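PDB 2ARK: flavodoxin from Aquifex aeolicus, which probably binds FMN and serves as a low-potential electron donor to a number of redox enzymes. Local coordinates for residues F123-V129 with R156-L161; F94-W100 with A139-G143; D12-T18 with G59-N63; V9-T13 with S68-F74. All blocks are in the same frame, centred on the assembly; numbering follows the deposited sequence.

Interaction 1: residues F123-V129 with R156-L161; sequences FGVTDYV and RLGRRL
F123 brings the CZ tip of its ring to the helix at L161, 3.7 Å from L161 CA and 4.0 Å from L161 CB. The weakly bonded strand 125-128 passes the helical segment 156-161 at 9.8 Å between axes, their directions 129° apart, V125 facing L157 (CA-CA 6.9 Å). V125 CG2 meets L157 CD1 at 4.2 Å. Farther along, apolar packing gives way to a largely buried salt-bridge network, an example of charges neutralised inside a helix-sheet interface. Both arginines, one helical turn apart, take t, p, p rotamers and converge on D127: R160 NH1 reaches OD1 of D127 at 2.9 Å and R160 NH2 reaches OD2 of D127 at 2.7 Å, a bidentate pair, while R156 NH2 bonds D127 OD2 at 2.9 Å. V129 CG2 covers one face of the R156 guanidinium, 3.7 Å from CZ of R156. R156 and R160 also form salt bridges with E152 and E163 of their own helix 148-168, and D127 with R185, while F123 and L157 pack on strand 90-97.

Interaction 2: residues F94-W100 with A139-G143; sequences FSSSGGW and AVVAG
W100, A142 and V141 bury the most surface where two neighbouring strands of the parallel flavodoxin sheet run side by side. Strands 94-97 and 139-142 lie 4.7 Å apart, 11° from parallel, and pair F94 with A139, S95 with V140, S96 with V141 and S97 with A142. Hydrogen bonds alternate as parallel pairing requires: S95 N to A139 O (2.9 Å), V141 N to S95 O (3.2 Å), S97 N to V141 O (3.0 Å) and G143 N to S97 O (2.8 Å). V141 thus uses both its backbone N and O on the neighbouring strand, and its side chain, with those of F94, S96 and A139, occupies one face; S95, S97, V140 and A142 share the other. Past S97 the chain turns through G98 and G99 and brings W100 (chi1 m, chi2 100°) back over A142, whose CB lies 3.7 Å from the centroid of the five-membered ring, a CH-pi contact. W100 CZ3 also approaches V140 CG2 (4.2 Å), and the indole meets W100 of the third subunit. G143, at positive phi (70°), lets the strand end turn, so that S96 OG donates to G143 O at 2.6 Å.

Interaction 3: residues D12-T18 with G59-N63; sequences DTRTGNT and GSPTN. With PO4 (phosphate ion), chain G.
A phosphate ion, probably from the crystallisation liquor, sits against the loop 13-16 and the first turn of helix 17-30, modelled so tightly that R14 N is 2.1 Å from its O2 and T13 OG1 only 3.0 Å from its P. Flavodoxins hold the FMN phosphate in such a strand-to-helix loop, and the ion probably marks that site. T15 N donates to phosphate O2 (2.6 Å), T15 OG1 to O3 (2.7 Å) and T18 N to O4 (2.9 Å); T18 OG1 to O4 is very short at 2.4 Å. T13 OG1 accepts from G16 N (2.8 Å), an ST motif, and the N-cap position, with phi 116°, calls for the glycine found there, G16. The segment 59-63 walls this loop. D12 N bonds G59 O at 3.0 Å, with D12 nearest S60 (CA-CA 5.0 Å) and T13 nearest P61 (5.6 Å). P61 is the most covered residue: its CD lies 3.4 Å from D12 O, its CB 3.8 Å from R14 CG. T18 (chi1 m) brings CG2 to 3.5 Å from S60 N, filling the space beside G59. The loop joins strand 5-11 to helix 17-30, with strand 55-61 beside strand 5-11 in the sheet.

Interaction 4: residues V9-T13 with S68-F74; sequences VIYDT and SWKMKRF
This is helix-on-sheet packing in the flavodoxin-like alpha/beta fold: helix 69-78 covers the C-terminal end of strand 5-11 and the turn that follows. The extended residues 9-11 and the helical segment 69-74 run at 126°, their axes 10.4 Å apart at closest, with D12 nearest M71 (CA-CA 6.3 Å). I10 (t, t) and M71 (t, p, p), a selenomethionine, supply the apolar part. The M71 side chain folds back so that CE lies 3.4 Å from both D12 N and Y11 C, while SE is 4.0 Å from CD1 of I10. The same I10 CD1 rests over the face of the F74 ring, 4.0 Å from its centroid in a CH-pi contact. Strand 55-61, through V58, touches both I10 and M71 and completes the packing between them. At the helix start the chemistry turns polar. S68 is the N-cap, its OG accepting from M71 N at 3.2 Å, and D12 (chi1 t) reaches it from the end of the strand, its OD1 taking T13 N at 2.7 Å. A water links OD2 of D12 (3.0 Å) with K70 N (3.1 Å). The cap is held there by a short hydrogen bond, S68 OG to D12 OD2, at 2.5 Å.

In the fold
All four contacts are largely buried and reach one parallel sheet, yet their chemistry follows their place in it. Interaction 2 is backbone pairing within the sheet, whereas interactions 1 and 4 lay helices on it, one combining apolar packing with a salt-bridge network, the other with a capped helix start. Interaction 3, which includes the most exposed residues, gathers loops about a phosphate. Interactions 3 and 4 share D12 and T13, their centres about 9 Å apart; interaction 2 lies equally near interaction 3, joined by a probable hydrogen bond, T62 N to S96 O at 2.7 Å. Interaction 1 stands farther off, but L157 CD2 meets F94 CD1 of interaction 2 at 3.8 Å.

Interaction 1: residues F123-V129 with R156-L161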
# COMPACT_ATOMS: atom_id res chain seq x y z
N PHE A 123 -9.14 0.66 -11.22
CA PHE A 123 -8.47 1.75 -11.92
C PHE A 123 -8.59 3.06 -11.10
O PHE A 123 -9.44 3.19 -10.20
CB PHE A 123 -9.11 1.93 -13.33
CG PHE A 123 -10.51 2.46 -13.26
CD1 PHE A 123 -11.60 1.61 -13.03
CD2 PHE A 123 -10.77 3.83 -13.37
CE1 PHE A 123 -12.91 2.12 -12.95
CE2 PHE A 123 -12.07 4.33 -13.27
CZ PHE A 123 -13.13 3.48 -13.04
N GLY A 124 -7.72 4.01 -11.43
CA GLY A 124 -7.84 5.42 -11.05
C GLY A 124 -7.85 6.24 -12.34
O GLY A 124 -7.89 5.67 -13.44
N VAL A 125 -7.81 7.57 -12.21
CA VAL A 125 -7.97 8.46 -13.38
C VAL A 125 -6.81 9.40 -13.57
O VAL A 125 -6.37 10.06 -12.65
CB VAL A 125 -9.30 9.26 -13.31
CG1 VAL A 125 -9.40 10.23 -14.46
CG2 VAL A 125 -10.49 8.32 -13.33
N THR A 126 -6.30 9.46 -14.80
CA THR A 126 -5.17 10.34 -15.13
C THR A 126 -5.57 11.81 -15.25
O THR A 126 -4.78 12.70 -14.96
CB THR A 126 -4.53 9.93 -16.45
OG1 THR A 126 -5.56 9.71 -17.41
CG2 THR A 126 -3.69 8.64 -16.30
N ASP A 127 -6.79 12.05 -15.71
CA ASP A 127 -7.30 13.41 -15.94
C ASP A 127 -6.92 14.41 -14.87
O ASP A 127 -7.04 14.15 -13.68
CB ASP A 127 -8.83 13.41 -16.07
CG ASP A 127 -9.31 12.54 -17.19
OD1 ASP A 127 -8.51 11.68 -17.65
OD2 ASP A 127 -10.46 12.74 -17.62
N TYR A 128 -6.43 15.57 -15.32
CA TYR A 128 -6.36 16.74 -14.47
C TYR A 128 -7.59 17.60 -14.69
O TYR A 128 -7.92 18.04 -15.79
CB TYR A 128 -5.12 17.54 -14.73
CG TYR A 128 -3.93 17.10 -13.95
CD1 TYR A 128 -3.34 15.84 -14.18
CD2 TYR A 128 -3.34 17.95 -13.01
CE1 TYR A 128 -2.19 15.44 -13.48
CE2 TYR A 128 -2.19 17.58 -12.32
CZ TYR A 128 -1.63 16.31 -12.56
OH TYR A 128 -0.50 15.95 -11.88
N VAL A 129 -8.24 17.83 -13.58
CA VAL A 129 -9.55 18.35 -13.54
C VAL A 129 -9.35 19.78 -13.02
O VAL A 129 -10.22 20.63 -13.11
CB VAL A 129 -10.31 17.36 -12.65
CG1 VAL A 129 -10.74 17.93 -11.32
CG2 VAL A 129 -11.34 16.56 -13.45
N ARG A 156 -15.74 13.26 -12.60
CA ARG A 156 -14.86 12.56 -13.55
C ARG A 156 -14.71 11.06 -13.27
O ARG A 156 -14.68 10.24 -14.22
CB ARG A 156 -13.48 13.22 -13.64
CG ARG A 156 -12.64 12.67 -14.80
CD ARG A 156 -13.33 12.97 -16.16
NE ARG A 156 -13.81 14.35 -16.15
CZ ARG A 156 -13.09 15.39 -16.54
NH1 ARG A 156 -13.61 16.60 -16.46
NH2 ARG A 156 -11.87 15.23 -17.03
N LEU A 157 -14.60 10.71 -11.98
CA LEU A 157 -14.56 9.31 -11.58
C LEU A 157 -15.72 8.50 -12.14
O LEU A 157 -15.51 7.46 -12.75
CB LEU A 157 -14.51 9.19 -10.06
CG LEU A 157 -14.21 7.73 -9.62
CD1 LEU A 157 -12.71 7.29 -9.90
CD2 LEU A 157 -14.61 7.53 -8.20
N GLY A 158 -16.96 8.97 -11.92
CA GLY A 158 -18.15 8.29 -12.39
C GLY A 158 -18.22 8.23 -13.90
O GLY A 158 -18.65 7.21 -14.46
N ARG A 159 -17.82 9.33 -14.54
CA ARG A 159 -17.66 9.46 -16.00
C ARG A 159 -16.75 8.38 -16.58
O ARG A 159 -17.12 7.69 -17.53
CB ARG A 159 -17.01 10.81 -16.32
CG ARG A 159 -17.46 11.54 -17.56
CD ARG A 159 -17.72 10.70 -18.81
NE ARG A 159 -19.02 11.07 -19.32
CZ ARG A 159 -19.30 11.71 -20.45
NH1 ARG A 159 -18.38 12.04 -21.34
NH2 ARG A 159 -20.55 11.99 -20.70
N ARG A 160 -15.54 8.27 -16.03
CA ARG A 160 -14.58 7.29 -16.49
C ARG A 160 -15.05 5.86 -16.19
O ARG A 160 -14.86 4.96 -17.00
CB ARG A 160 -13.18 7.58 -15.93
CG ARG A 160 -12.02 6.81 -16.63
CD ARG A 160 -11.87 7.02 -18.15
NE ARG A 160 -12.17 8.39 -18.59
CZ ARG A 160 -11.37 9.46 -18.40
NH1 ARG A 160 -10.19 9.34 -17.79
NH2 ARG A 160 -11.76 10.65 -18.84
N LEU A 161 -15.68 5.67 -15.03
CA LEU A 161 -16.30 4.38 -14.70
C LEU A 161 -17.30 3.98 -15.77
O LEU A 161 -17.26 2.86 -16.26
CB LEU A 161 -17.00 4.47 -13.36
CG LEU A 161 -17.14 3.24 -12.45
CD1 LEU A 161 -18.38 3.41 -11.61
CD2 LEU A 161 -17.10 1.86 -13.15
O HOH W 1 -10.12 17.64 -17.24

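Interaction 2: residues F94-W100 with A139-G143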
# COMPACT_ATOMS: atom_id res chain seq x y z
N PHE A 94 -13.36 6.16 -3.82
CA PHE A 94 -13.26 7.60 -3.49
C PHE A 94 -13.32 7.84 -1.99
O PHE A 94 -13.81 6.97 -1.24
CB PHE A 94 -14.27 8.45 -4.25
CG PHE A 94 -15.72 8.04 -4.03
CD1 PHE A 94 -16.30 7.00 -4.78
CD2 PHE A 94 -16.54 8.77 -3.14
CE1 PHE A 94 -17.65 6.65 -4.60
CE2 PHE A 94 -17.90 8.43 -2.96
CZ PHE A 94 -18.45 7.36 -3.68
N SER A 95 -12.82 8.97 -1.52
CA SER A 95 -12.67 9.14 -0.08
C SER A 95 -12.47 10.60 0.31
O SER A 95 -11.83 11.39 -0.44
CB SER A 95 -11.48 8.32 0.44
OG SER A 95 -11.39 8.32 1.87
N SER A 96 -13.02 10.95 1.47
CA SER A 96 -12.93 12.29 2.02
C SER A 96 -12.19 12.09 3.32
O SER A 96 -12.48 11.13 4.05
CB SER A 96 -14.34 12.82 2.30
OG SER A 96 -14.32 14.10 2.91
N SER A 97 -11.22 12.96 3.60
CA SER A 97 -10.46 12.93 4.87
C SER A 97 -10.60 14.25 5.58
O SER A 97 -11.21 15.16 5.07
CB SER A 97 -8.98 12.63 4.61
OG SER A 97 -8.44 13.53 3.66
N GLY A 98 -10.03 14.34 6.78
CA GLY A 98 -10.06 15.54 7.60
C GLY A 98 -9.15 16.60 7.01
O GLY A 98 -9.39 17.80 7.18
N GLY A 99 -8.14 16.17 6.27
CA GLY A 99 -7.12 17.09 5.79
C GLY A 99 -6.34 16.51 4.63
O GLY A 99 -6.27 15.28 4.48
N TRP A 100 -5.78 17.40 3.80
CA TRP A 100 -4.75 17.04 2.83
C TRP A 100 -3.54 16.55 3.59
O TRP A 100 -3.11 17.17 4.59
CB TRP A 100 -4.39 18.24 1.93
CG TRP A 100 -5.57 18.66 1.18
CD1 TRP A 100 -6.40 19.71 1.47
CD2 TRP A 100 -6.16 17.97 0.07
NE1 TRP A 100 -7.46 19.74 0.58
CE2 TRP A 100 -7.33 18.68 -0.29
CE3 TRP A 100 -5.80 16.83 -0.66
CZ2 TRP A 100 -8.15 18.29 -1.37
CZ3 TRP A 100 -6.62 16.44 -1.75
CH2 TRP A 100 -7.77 17.17 -2.08
N ALA A 139 -11.16 9.45 -6.59
CA ALA A 139 -11.48 10.82 -6.22
C ALA A 139 -11.23 11.04 -4.72
O ALA A 139 -11.68 10.27 -3.90
CB ALA A 139 -12.92 11.18 -6.64
N VAL A 140 -10.47 12.07 -4.36
CA VAL A 140 -10.15 12.37 -2.96
C VAL A 140 -10.38 13.89 -2.70
O VAL A 140 -10.15 14.72 -3.59
CB VAL A 140 -8.67 11.94 -2.57
CG1 VAL A 140 -8.49 10.40 -2.67
CG2 VAL A 140 -7.61 12.68 -3.45
N VAL A 141 -10.85 14.22 -1.49
CA VAL A 141 -11.12 15.59 -1.08
C VAL A 141 -10.84 15.68 0.42
O VAL A 141 -10.94 14.67 1.14
CB VAL A 141 -12.62 16.01 -1.37
CG1 VAL A 141 -12.89 17.41 -0.86
CG2 VAL A 141 -12.96 15.96 -2.90
N ALA A 142 -10.47 16.85 0.92
CA ALA A 142 -10.50 17.05 2.35
C ALA A 142 -11.81 17.76 2.72
O ALA A 142 -12.13 18.83 2.17
CB ALA A 142 -9.29 17.81 2.83
N GLY A 143 -12.59 17.15 3.61
CA GLY A 143 -13.92 17.65 3.94
C GLY A 143 -14.94 17.49 2.82
O GLY A 143 -14.91 16.51 2.07

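Interaction 3: residues D12-T18 with G59-N63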
# COMPACT_ATOMS: atom_id res chain seq x y z
N ASP A 12 -20.11 4.71 2.34
CA ASP A 12 -20.31 4.96 3.75
C ASP A 12 -19.99 6.44 3.99
O ASP A 12 -19.39 7.10 3.13
CB ASP A 12 -19.40 4.07 4.58
CG ASP A 12 -19.81 4.01 6.06
OD1 ASP A 12 -20.82 4.63 6.43
OD2 ASP A 12 -19.12 3.38 6.88
N THR A 13 -20.39 6.96 5.15
CA THR A 13 -20.08 8.35 5.51
C THR A 13 -20.15 8.57 7.05
O THR A 13 -20.96 7.96 7.74
CB THR A 13 -21.04 9.34 4.71
OG1 THR A 13 -20.63 10.69 4.93
CG2 THR A 13 -22.52 9.18 5.12
N ARG A 14 -19.27 9.39 7.61
CA ARG A 14 -19.52 9.87 8.98
C ARG A 14 -20.31 11.16 9.10
O ARG A 14 -21.22 11.22 9.92
CB ARG A 14 -18.30 9.90 9.92
CG ARG A 14 -16.90 10.02 9.31
CD ARG A 14 -15.92 10.71 10.35
NE ARG A 14 -15.24 9.90 11.39
CZ ARG A 14 -15.46 8.62 11.71
NH1 ARG A 14 -16.40 7.90 11.07
NH2 ARG A 14 -14.73 8.05 12.67
N THR A 15 -20.00 12.16 8.27
CA THR A 15 -20.62 13.49 8.37
C THR A 15 -21.45 13.92 7.18
O THR A 15 -22.14 14.94 7.24
CB THR A 15 -19.59 14.61 8.57
OG1 THR A 15 -18.63 14.58 7.48
CG2 THR A 15 -18.90 14.45 9.89
N GLY A 16 -21.35 13.17 6.08
CA GLY A 16 -22.04 13.53 4.87
C GLY A 16 -21.12 13.87 3.71
O GLY A 16 -21.57 13.95 2.58
N ASN A 17 -19.84 14.08 3.98
CA ASN A 17 -18.93 14.55 2.95
C ASN A 17 -18.81 13.55 1.85
O ASN A 17 -18.95 13.91 0.67
CB ASN A 17 -17.57 14.89 3.54
CG ASN A 17 -17.63 16.07 4.48
OD1 ASN A 17 -18.45 16.99 4.31
ND2 ASN A 17 -16.77 16.06 5.49
N THR A 18 -18.58 12.27 2.21
CA THR A 18 -18.51 11.19 1.24
C THR A 18 -19.85 10.97 0.50
O THR A 18 -19.82 10.60 -0.69
CB THR A 18 -17.93 9.87 1.85
OG1 THR A 18 -16.73 10.20 2.56
CG2 THR A 18 -17.57 8.83 0.75
N GLY A 59 -17.08 4.37 -1.99
CA GLY A 59 -16.54 5.52 -1.27
C GLY A 59 -16.61 5.34 0.22
O GLY A 59 -17.54 4.71 0.75
N SER A 60 -15.63 5.88 0.91
CA SER A 60 -15.63 5.80 2.35
C SER A 60 -14.97 7.04 2.89
O SER A 60 -14.06 7.58 2.25
CB SER A 60 -14.80 4.60 2.78
OG SER A 60 -14.67 4.51 4.21
N PRO A 61 -15.37 7.47 4.10
CA PRO A 61 -14.52 8.45 4.78
C PRO A 61 -13.15 7.82 5.04
O PRO A 61 -13.04 6.59 5.16
CB PRO A 61 -15.26 8.69 6.12
CG PRO A 61 -16.14 7.45 6.31
CD PRO A 61 -16.54 7.07 4.91
N THR A 62 -12.09 8.62 5.10
CA THR A 62 -10.80 8.10 5.52
C THR A 62 -10.85 7.88 7.00
O THR A 62 -10.85 8.82 7.75
CB THR A 62 -9.66 9.10 5.22
OG1 THR A 62 -9.60 9.29 3.81
CG2 THR A 62 -8.28 8.58 5.71
N ASN A 63 -10.91 6.63 7.43
CA ASN A 63 -10.96 6.33 8.86
C ASN A 63 -9.68 5.59 9.29
O ASN A 63 -9.49 4.40 8.96
CB ASN A 63 -12.22 5.53 9.24
CG ASN A 63 -13.53 6.34 9.13
OD1 ASN A 63 -14.62 5.77 9.16
ND2 ASN A 63 -13.43 7.65 9.05
P PO4 G . -17.80 11.59 5.56
O1 PO4 G . -16.35 12.03 5.51
O2 PO4 G . -18.08 11.01 6.88
O3 PO4 G . -18.72 12.75 5.46
O4 PO4 G . -18.10 10.57 4.54

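Interaction 4: residues V9-T13 with S68-F74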
# COMPACT_ATOMS: atom_id res chain seq x y z
N VAL A 9 -22.99 3.07 -7.34
CA VAL A 9 -22.23 3.94 -6.47
C VAL A 9 -22.66 3.58 -5.05
O VAL A 9 -23.80 3.79 -4.69
CB VAL A 9 -22.43 5.44 -6.78
CG1 VAL A 9 -21.51 6.32 -5.88
CG2 VAL A 9 -22.15 5.70 -8.24
N ILE A 10 -21.75 3.02 -4.28
CA ILE A 10 -22.08 2.59 -2.92
C ILE A 10 -21.14 3.32 -1.97
O ILE A 10 -19.96 3.42 -2.27
CB ILE A 10 -22.01 1.02 -2.82
CG1 ILE A 10 -22.49 0.53 -1.48
CG2 ILE A 10 -20.58 0.45 -3.13
CD1 ILE A 10 -21.96 -0.93 -1.21
N TYR A 11 -21.63 3.90 -0.88
CA TYR A 11 -20.77 4.74 0.01
C TYR A 11 -21.12 4.55 1.49
O TYR A 11 -22.26 4.23 1.83
CB TYR A 11 -20.85 6.24 -0.37
CG TYR A 11 -22.23 6.78 -0.11
CD1 TYR A 11 -22.54 7.42 1.08
CD2 TYR A 11 -23.25 6.56 -1.03
CE1 TYR A 11 -23.84 7.84 1.35
CE2 TYR A 11 -24.54 7.00 -0.78
CZ TYR A 11 -24.83 7.64 0.40
OH TYR A 11 -26.11 8.04 0.64
N ASP A 12 -20.11 4.71 2.34
CA ASP A 12 -20.31 4.96 3.75
C ASP A 12 -19.99 6.44 3.99
O ASP A 12 -19.39 7.10 3.13
CB ASP A 12 -19.40 4.07 4.58
CG ASP A 12 -19.81 4.01 6.06
OD1 ASP A 12 -20.82 4.63 6.43
OD2 ASP A 12 -19.12 3.38 6.88
N THR A 13 -20.39 6.96 5.15
CA THR A 13 -20.08 8.35 5.51
C THR A 13 -20.15 8.57 7.05
O THR A 13 -20.96 7.96 7.74
CB THR A 13 -21.04 9.34 4.71
OG1 THR A 13 -20.63 10.69 4.93
CG2 THR A 13 -22.52 9.18 5.12
N SER A 68 -13.89 2.41 5.99
CA SER A 68 -14.60 2.30 7.24
C SER A 68 -14.94 0.84 7.56
O SER A 68 -14.99 -0.06 6.67
CB SER A 68 -15.87 3.11 7.17
OG SER A 68 -16.80 2.46 6.36
N TRP A 69 -15.20 0.60 8.83
CA TRP A 69 -15.51 -0.74 9.26
C TRP A 69 -16.85 -1.22 8.68
O TRP A 69 -17.01 -2.44 8.42
CB TRP A 69 -15.43 -0.85 10.79
CG TRP A 69 -16.56 -0.27 11.58
CD1 TRP A 69 -16.58 0.92 12.22
CD2 TRP A 69 -17.84 -0.91 11.87
NE1 TRP A 69 -17.79 1.08 12.89
CE2 TRP A 69 -18.59 -0.00 12.65
CE3 TRP A 69 -18.42 -2.15 11.51
CZ2 TRP A 69 -19.89 -0.29 13.10
CZ3 TRP A 69 -19.72 -2.42 11.94
CH2 TRP A 69 -20.44 -1.51 12.75
N LYS A 70 -17.80 -0.30 8.46
CA LYS A 70 -19.09 -0.69 7.89
C LYS A 70 -18.92 -1.08 6.41
O LYS A 70 -19.55 -2.03 5.97
CB LYS A 70 -20.23 0.35 8.12
CG LYS A 70 -20.97 0.20 9.48
CD LYS A 70 -22.22 1.06 9.53
CE LYS A 70 -22.92 1.06 10.88
NZ LYS A 70 -24.10 2.04 10.98
N MSE A 71 -18.05 -0.39 5.67
CA MSE A 71 -17.80 -0.81 4.30
C MSE A 71 -17.05 -2.14 4.24
O MSE A 71 -17.38 -3.01 3.45
CB MSE A 71 -17.10 0.27 3.50
CG MSE A 71 -16.97 -0.10 2.04
SE MSE A 71 -18.74 -0.17 1.08
CE MSE A 71 -19.20 1.75 1.04
N LYS A 72 -16.06 -2.30 5.10
CA LYS A 72 -15.33 -3.54 5.24
C LYS A 72 -16.28 -4.69 5.61
O LYS A 72 -16.17 -5.80 5.05
CB LYS A 72 -14.21 -3.37 6.30
CG LYS A 72 -13.26 -4.53 6.41
CD LYS A 72 -12.27 -4.62 5.21
CE LYS A 72 -11.87 -6.07 4.89
NZ LYS A 72 -11.37 -6.74 6.12
N ARG A 73 -17.23 -4.45 6.51
CA ARG A 73 -18.15 -5.52 6.94
C ARG A 73 -19.09 -5.95 5.81
O ARG A 73 -19.41 -7.13 5.66
CB ARG A 73 -18.95 -5.07 8.16
CG ARG A 73 -19.98 -6.07 8.70
CD ARG A 73 -21.20 -5.27 9.00
NE ARG A 73 -21.49 -5.25 10.39
CZ ARG A 73 -22.26 -4.37 11.04
NH1 ARG A 73 -22.41 -4.57 12.33
NH2 ARG A 73 -22.83 -3.31 10.44
N PHE A 74 -19.51 -4.99 5.00
CA PHE A 74 -20.33 -5.27 3.86
C PHE A 74 -19.63 -6.22 2.87
O PHE A 74 -20.22 -7.19 2.36
CB PHE A 74 -20.73 -3.96 3.17
CG PHE A 74 -21.59 -4.17 1.96
CD1 PHE A 74 -22.98 -4.29 2.10
CD2 PHE A 74 -21.02 -4.27 0.70
CE1 PHE A 74 -23.80 -4.51 0.98
CE2 PHE A 74 -21.82 -4.48 -0.42
CZ PHE A 74 -23.21 -4.61 -0.28
O HOH W 2 -18.16 2.53 9.58